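Local coordinates for protein PfEMP1 variant 1 of strain MC (Plasmodium falciparum, PDB 5LGD) that probably binds receptors on the host cell surface through domains such as this helical piece, assigned to the PfEMP1 DBL family, of a much longer parasite protein, at residues Trp63-Lys67 and Lys141-Asp146; Asp21-Arg26 and Ser51-Trp55. One frame throughout, in Å; residues are numbered along the deposited sequence. Where two conformers were deposited one is given.

Contact 1 (Trp63-Lys67 and Lys141-Asp146); sequences WGKIK and KDTTID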
loop_
_atom_site.group_PDB
_atom_site.type_symbol
_atom_site.label_atom_id
_atom_site.label_comp_id
_atom_site.label_asym_id
_atom_site.label_seq_id
_atom_site.Cartn_x
_atom_site.Cartn_y
_atom_site.Cartn_z
ATOM N N TRP B 63 -20.204 -23.073 21.308
ATOM C CA TRP B 63 -19.609 -21.740 21.203
ATOM C C TRP B 63 -18.183 -21.705 21.693
ATOM O O TRP B 63 -17.365 -21.041 21.062
ATOM C CB TRP B 63 -20.469 -20.670 21.896
ATOM C CG TRP B 63 -19.962 -19.265 21.739
ATOM C CD1 TRP B 63 -19.739 -18.365 22.737
ATOM C CD2 TRP B 63 -19.686 -18.578 20.508
ATOM N NE1 TRP B 63 -19.337 -17.160 22.208
ATOM C CE2 TRP B 63 -19.299 -17.261 20.842
ATOM C CE3 TRP B 63 -19.693 -18.955 19.154
ATOM C CZ2 TRP B 63 -18.881 -16.340 19.876
ATOM C CZ3 TRP B 63 -19.316 -18.025 18.196
ATOM C CH2 TRP B 63 -18.910 -16.739 18.560
ATOM N N GLY B 64 -17.899 -22.430 22.785
ATOM C CA GLY B 64 -16.563 -22.557 23.363
ATOM C C GLY B 64 -15.584 -23.131 22.353
ATOM O O GLY B 64 -14.465 -22.614 22.193
ATOM N N LYS B 65 -16.018 -24.199 21.646
ATOM C CA LYS B 65 -15.238 -24.884 20.604
ATOM C C LYS B 65 -14.978 -23.957 19.388
ATOM O O LYS B 65 -13.869 -23.948 18.847
ATOM C CB LYS B 65 -15.937 -26.196 20.177
ATOM C CG LYS B 65 -15.732 -27.388 21.147
ATOM C CD LYS B 65 -16.932 -28.335 21.078
ATOM C CE LYS B 65 -16.996 -29.324 22.237
ATOM N NZ LYS B 65 -16.347 -30.632 21.920
ATOM N N ILE B 66 -15.995 -23.170 18.980
ATOM C CA ILE B 66 -15.900 -22.218 17.866
ATOM C C ILE B 66 -14.924 -21.098 18.231
ATOM O O ILE B 66 -14.065 -20.772 17.408
ATOM C CB ILE B 66 -17.303 -21.733 17.441
ATOM C CG1 ILE B 66 -18.081 -22.919 16.854
ATOM C CG2 ILE B 66 -17.224 -20.592 16.440
ATOM C CD1 ILE B 66 -19.563 -22.745 16.655
ATOM N N LYS B 67 -15.005 -20.557 19.477
ATOM C CA LYS B 67 -14.093 -19.490 19.935
ATOM C C LYS B 67 -12.664 -19.971 19.951
ATOM O O LYS B 67 -11.756 -19.205 19.629
ATOM C CB LYS B 67 -14.475 -18.954 21.321
ATOM C CG LYS B 67 -15.745 -18.088 21.320
ATOM C CD LYS B 67 -15.911 -17.384 22.667
ATOM C CE LYS B 67 -16.397 -18.299 23.778
ATOM N NZ LYS B 67 -16.379 -17.621 25.098
ATOM N N LYS B 141 -17.661 -15.595 27.859
ATOM C CA LYS B 141 -18.173 -14.635 28.830
ATOM C C LYS B 141 -17.831 -13.194 28.443
ATOM O O LYS B 141 -18.155 -12.282 29.205
ATOM C CB LYS B 141 -17.716 -14.993 30.272
ATOM C CG LYS B 141 -16.250 -15.428 30.438
ATOM C CD LYS B 141 -16.117 -16.936 30.684
ATOM C CE LYS B 141 -15.493 -17.687 29.528
ATOM N NZ LYS B 141 -16.515 -18.337 28.660
ATOM N N ASP B 142 -17.221 -12.997 27.233
ATOM C CA ASP B 142 -16.779 -11.691 26.741
ATOM C C ASP B 142 -17.598 -11.115 25.562
ATOM O O ASP B 142 -17.814 -9.903 25.528
ATOM C CB ASP B 142 -15.269 -11.717 26.398
ATOM C CG ASP B 142 -14.857 -12.544 25.185
ATOM O OD1 ASP B 142 -15.017 -13.784 25.226
ATOM O OD2 ASP B 142 -14.318 -11.957 24.223
ATOM N N THR B 143 -18.024 -11.936 24.576
ATOM C CA THR B 143 -18.770 -11.349 23.429
ATOM C C THR B 143 -20.292 -11.284 23.598
ATOM O O THR B 143 -20.835 -11.753 24.606
ATOM C CB THR B 143 -18.447 -12.028 22.077
ATOM O OG1 THR B 143 -19.237 -13.213 21.915
ATOM C CG2 THR B 143 -16.959 -12.304 21.873
ATOM N N THR B 144 -20.969 -10.703 22.576
ATOM C CA THR B 144 -22.431 -10.568 22.420
ATOM C C THR B 144 -23.116 -11.936 22.575
ATOM O O THR B 144 -24.102 -12.045 23.311
ATOM C CB THR B 144 -22.723 -9.945 21.042
ATOM O OG1 THR B 144 -22.377 -8.556 21.069
ATOM C CG2 THR B 144 -24.182 -10.107 20.591
ATOM N N ILE B 145 -22.576 -12.970 21.871
ATOM C CA ILE B 145 -23.055 -14.354 21.912
ATOM C C ILE B 145 -22.993 -14.853 23.340
ATOM O O ILE B 145 -23.980 -15.394 23.832
ATOM C CB ILE B 145 -22.307 -15.267 20.893
ATOM C CG1 ILE B 145 -22.432 -14.735 19.428
ATOM C CG2 ILE B 145 -22.706 -16.740 20.997
ATOM C CD1 ILE B 145 -23.915 -14.578 18.815
ATOM N N ASP B 146 -21.858 -14.622 24.023
ATOM C CA ASP B 146 -21.640 -14.990 25.419
ATOM C C ASP B 146 -22.656 -14.267 26.353
ATOM O O ASP B 146 -23.300 -14.921 27.177
ATOM C CB ASP B 146 -20.200 -14.671 25.806
ATOM C CG ASP B 146 -19.171 -15.452 25.003
ATOM O OD1 ASP B 146 -19.001 -16.664 25.272
ATOM O OD2 ASP B 146 -18.460 -14.827 24.182
#
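Trp63 reaches from helix 45-70 to the first turn of helix 144-162, where Ile145 lies over its ring and Asp146 meets its edge. With CG anti to the backbone N (chi1 -176°), the indole is directed toward helix 144-162. CG, CD2 and CE2 lie beneath the methyl CG2 of Ile145, a CH-pi contact in which CG2 stands 3.5 Å from the centroid of the five-membered ring of Trp63. A branched aliphatic residue suits this place, for CB and CG1 of Ile145 extend the cover over CZ2 and CH2. Along the edge that holds NE1, CD1 lies near Asp146 OD1, and Trp63 NE1 gives Asp146 OD2 a hydrogen bond of 3.2 Å, almost straight at 169°. The acceptor lies in the indole plane, yet the N-H meets OD2 from above the carboxylate plane. Farther round, CZ2 has Thr143 OG1 3.7 Å away.

Near the rim of the opposite face lies CG of Lys67, one turn on. The Lys67 chain then bends at chi3 (-75°), which brings NZ to 2.8 Å from Asp146 OD1 in a salt bridge on the syn side of the carboxylate but tilted out of its plane. Asp146 OD2 has two more donors, Thr143 N at 3.0 Å and Thr143 OG1 at 2.9 Å. The buried carboxylate is therefore well satisfied, its orientation fixed from several directions; the lysine and the helix start would probably favour its charged form. Leu90 of helix 82-90 packs against Trp63, Thr143 and Ile145, while Trp14 of helix 7-29 brings its ring to that of Trp63. Thr143 OG1 also accepts a weak bond from Ile145 N. Thr143 at the N-cap and Asp146 three residues later make a capping box, here docked by a tryptophan and a lysine onto a neighbouring helix of the all-helical domain.

Contact 2 (Asp21-Arg26 and Ser51-Trp55); sequences DSIKWR and SFQKW. Unlike the reference sequence in segment 51-55: Ser51 (reference Cys).
Trp25 is wedged between Phe52 and Trp55, forming an aromatic cluster between two helices of this helical DBL-family piece of PfEMP1. Segments 21-26 and 51-55, of helices 7-29 and 45-70, run nearly antiparallel (173°), their axes 11.7 Å apart at closest approach, a wide spacing that suits large flat residues.

Two edge-to-face stacks organise the cluster. The edge of Phe52 points at one face of Trp25, and the edge of Trp25 in turn points at a face of Trp55, with Trp25 NE1 only 3.3 Å from Trp55 CD2. Phe52 adds a CH-pi contact, its CB lying over the six-membered ring of Trp25 at 3.8 Å from the centroid. A chi1 of 176° turns the Trp55 indole away from its own backbone N and across to Asp21 and Ser22.

Packing without stacking fills the ends: Trp25 CH2 touches Ser51 CB, and Ser22 CB meets Trp55 CH2. A bound Tris molecule, probably from the crystallisation liquor, lies close to Trp25.

The polar groups have mixed fates. Arg26 NH1 donates a hydrogen bond to Ser22 O at 3.0 Å and lies 3.8 Å from Phe52 CZ; Glu152 of helix 144-162 takes both Arg26 NH2, in a salt bridge, and Ser22 OG. Trp55 NE1, buried here, has no hydrogen-bond partner in the model: Asp21 OD2 stands 3.8 Å from it, while Asp21 CB packs 3.5 Å from Trp55 CZ2.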
loop_
_atom_site.group_PDB
_atom_site.type_symbol
_atom_site.label_atom_id
_atom_site.label_comp_id
_atom_site.label_asym_id
_atom_site.label_seq_id
_atom_site.Cartn_x
_atom_site.Cartn_y
_atom_site.Cartn_z
ATOM N N ASP B 21 -32.910 -19.896 16.618
ATOM C CA ASP B 21 -33.390 -20.877 17.591
ATOM C C ASP B 21 -33.835 -20.176 18.873
ATOM O O ASP B 21 -34.910 -20.465 19.391
ATOM C CB ASP B 21 -32.320 -21.928 17.863
ATOM C CG ASP B 21 -32.033 -22.916 16.750
ATOM O OD1 ASP B 21 -32.874 -23.053 15.846
ATOM O OD2 ASP B 21 -30.990 -23.595 16.817
ATOM N N SER B 22 -33.074 -19.176 19.322
ATOM C CA SER B 22 -33.430 -18.385 20.505
ATOM C C SER B 22 -34.832 -17.734 20.310
ATOM O O SER B 22 -35.684 -17.831 21.194
ATOM C CB SER B 22 -32.339 -17.359 20.806
ATOM O OG SER B 22 -32.551 -16.729 22.057
ATOM N N ILE B 23 -35.102 -17.203 19.115
ATOM C CA ILE B 23 -36.404 -16.616 18.756
ATOM C C ILE B 23 -37.488 -17.693 18.664
ATOM O O ILE B 23 -38.624 -17.454 19.079
ATOM C CB ILE B 23 -36.322 -15.831 17.409
ATOM C CG1 ILE B 23 -35.374 -14.611 17.489
ATOM C CG2 ILE B 23 -37.713 -15.450 16.883
ATOM C CD1 ILE B 23 -34.830 -14.194 16.088
ATOM N N LYS B 24 -37.152 -18.843 18.048
ATOM C CA LYS B 24 -38.098 -19.957 17.851
ATOM C C LYS B 24 -38.563 -20.569 19.174
ATOM O O LYS B 24 -39.621 -21.185 19.189
ATOM C CB LYS B 24 -37.516 -21.031 16.920
ATOM C CG LYS B 24 -37.618 -20.694 15.445
ATOM C CD LYS B 24 -36.633 -21.550 14.662
ATOM C CE LYS B 24 -37.181 -22.005 13.333
ATOM N NZ LYS B 24 -37.117 -20.936 12.299
ATOM N N TRP B 25 -37.783 -20.382 20.283
ATOM C CA TRP B 25 -38.185 -20.855 21.611
ATOM C C TRP B 25 -39.410 -20.087 22.075
ATOM O O TRP B 25 -40.324 -20.680 22.626
ATOM C CB TRP B 25 -37.047 -20.745 22.627
ATOM C CG TRP B 25 -36.149 -21.941 22.604
ATOM C CD1 TRP B 25 -34.859 -21.989 22.154
ATOM C CD2 TRP B 25 -36.476 -23.273 23.037
ATOM N NE1 TRP B 25 -34.357 -23.265 22.294
ATOM C CE2 TRP B 25 -35.338 -24.078 22.813
ATOM C CE3 TRP B 25 -37.631 -23.868 23.571
ATOM C CZ2 TRP B 25 -35.305 -25.443 23.156
ATOM C CZ3 TRP B 25 -37.602 -25.216 23.901
ATOM C CH2 TRP B 25 -36.463 -25.998 23.659
ATOM N N ARG B 26 -39.463 -18.790 21.757
ATOM C CA ARG B 26 -40.596 -17.932 22.071
ATOM C C ARG B 26 -41.729 -18.128 21.091
ATOM O O ARG B 26 -42.870 -18.216 21.526
ATOM C CB ARG B 26 -40.178 -16.464 22.181
ATOM C CG ARG B 26 -39.402 -16.157 23.475
ATOM C CD ARG B 26 -37.918 -16.494 23.366
ATOM N NE ARG B 26 -37.171 -15.992 24.512
ATOM C CZ ARG B 26 -35.926 -16.330 24.802
ATOM N NH1 ARG B 26 -35.281 -17.224 24.056
ATOM N NH2 ARG B 26 -35.325 -15.810 25.864
ATOM N N SER B 51 -35.810 -28.473 28.343
ATOM C CA SER B 51 -35.295 -28.572 26.956
ATOM C C SER B 51 -34.595 -27.280 26.541
ATOM O O SER B 51 -33.526 -27.330 25.913
ATOM C CB SER B 51 -36.424 -28.858 25.968
ATOM O OG SER B 51 -37.069 -30.081 26.280
ATOM N N PHE B 52 -35.207 -26.122 26.908
ATOM C CA PHE B 52 -34.654 -24.798 26.654
ATOM C C PHE B 52 -33.346 -24.658 27.482
ATOM O O PHE B 52 -32.338 -24.256 26.919
ATOM C CB PHE B 52 -35.663 -23.695 26.974
ATOM C CG PHE B 52 -35.107 -22.291 26.874
ATOM C CD1 PHE B 52 -34.485 -21.849 25.708
ATOM C CD2 PHE B 52 -35.248 -21.396 27.927
ATOM C CE1 PHE B 52 -33.957 -20.561 25.624
ATOM C CE2 PHE B 52 -34.723 -20.102 27.840
ATOM C CZ PHE B 52 -34.076 -19.697 26.694
ATOM N N GLN B 53 -33.348 -25.065 28.770
ATOM C CA GLN B 53 -32.146 -25.053 29.621
ATOM C C GLN B 53 -31.030 -25.923 29.012
ATOM O O GLN B 53 -29.870 -25.513 29.026
ATOM C CB GLN B 53 -32.454 -25.513 31.058
ATOM C CG GLN B 53 -31.251 -25.366 31.994
ATOM C CD GLN B 53 -31.637 -25.449 33.436
ATOM O OE1 GLN B 53 -31.976 -26.521 33.950
ATOM N NE2 GLN B 53 -31.570 -24.320 34.130
ATOM N N LYS B 54 -31.395 -27.117 28.486
ATOM C CA LYS B 54 -30.482 -28.065 27.836
ATOM C C LYS B 54 -29.829 -27.400 26.625
ATOM O O LYS B 54 -28.601 -27.425 26.503
ATOM C CB LYS B 54 -31.252 -29.322 27.384
ATOM C CG LYS B 54 -30.405 -30.586 27.278
ATOM C CD LYS B 54 -31.045 -31.622 26.355
ATOM C CE LYS B 54 -30.373 -32.973 26.473
ATOM N NZ LYS B 54 -30.983 -33.971 25.555
ATOM N N TRP B 55 -30.663 -26.796 25.732
ATOM C CA TRP B 55 -30.230 -26.099 24.539
ATOM C C TRP B 55 -29.190 -25.056 24.871
ATOM O O TRP B 55 -28.198 -25.007 24.166
ATOM C CB TRP B 55 -31.436 -25.434 23.851
ATOM C CG TRP B 55 -31.097 -24.610 22.645
ATOM C CD1 TRP B 55 -30.845 -25.061 21.382
ATOM C CD2 TRP B 55 -31.027 -23.182 22.583
ATOM N NE1 TRP B 55 -30.638 -24.000 20.532
ATOM C CE2 TRP B 55 -30.765 -22.832 21.239
ATOM C CE3 TRP B 55 -31.155 -22.158 23.538
ATOM C CZ2 TRP B 55 -30.611 -21.504 20.831
ATOM C CZ3 TRP B 55 -31.041 -20.841 23.119
ATOM C CH2 TRP B 55 -30.765 -20.526 21.782
#

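How the contacts relate
From the N terminus, helix 7-29 runs into a connection whose Cys32 is disulfide-bonded to Cys45 at the start of helix 45-70, on which the chain returns; contact 2 closes this short hairpin. Farther along the second helix, contact 1 opens at 63-67 and closes only at 141-146, after an excursion through helices 82-90, 92-103 and 106-118 and the unmodelled residues 123-140. The two closures follow in series, neither nested nor crossed. Helix 45-70 serves both, tied to helix 7-29 by contact 2 and to the start of helix 144-162 by contact 1. Their centres lie about 17 Å apart, on opposite sides of the chain's centre.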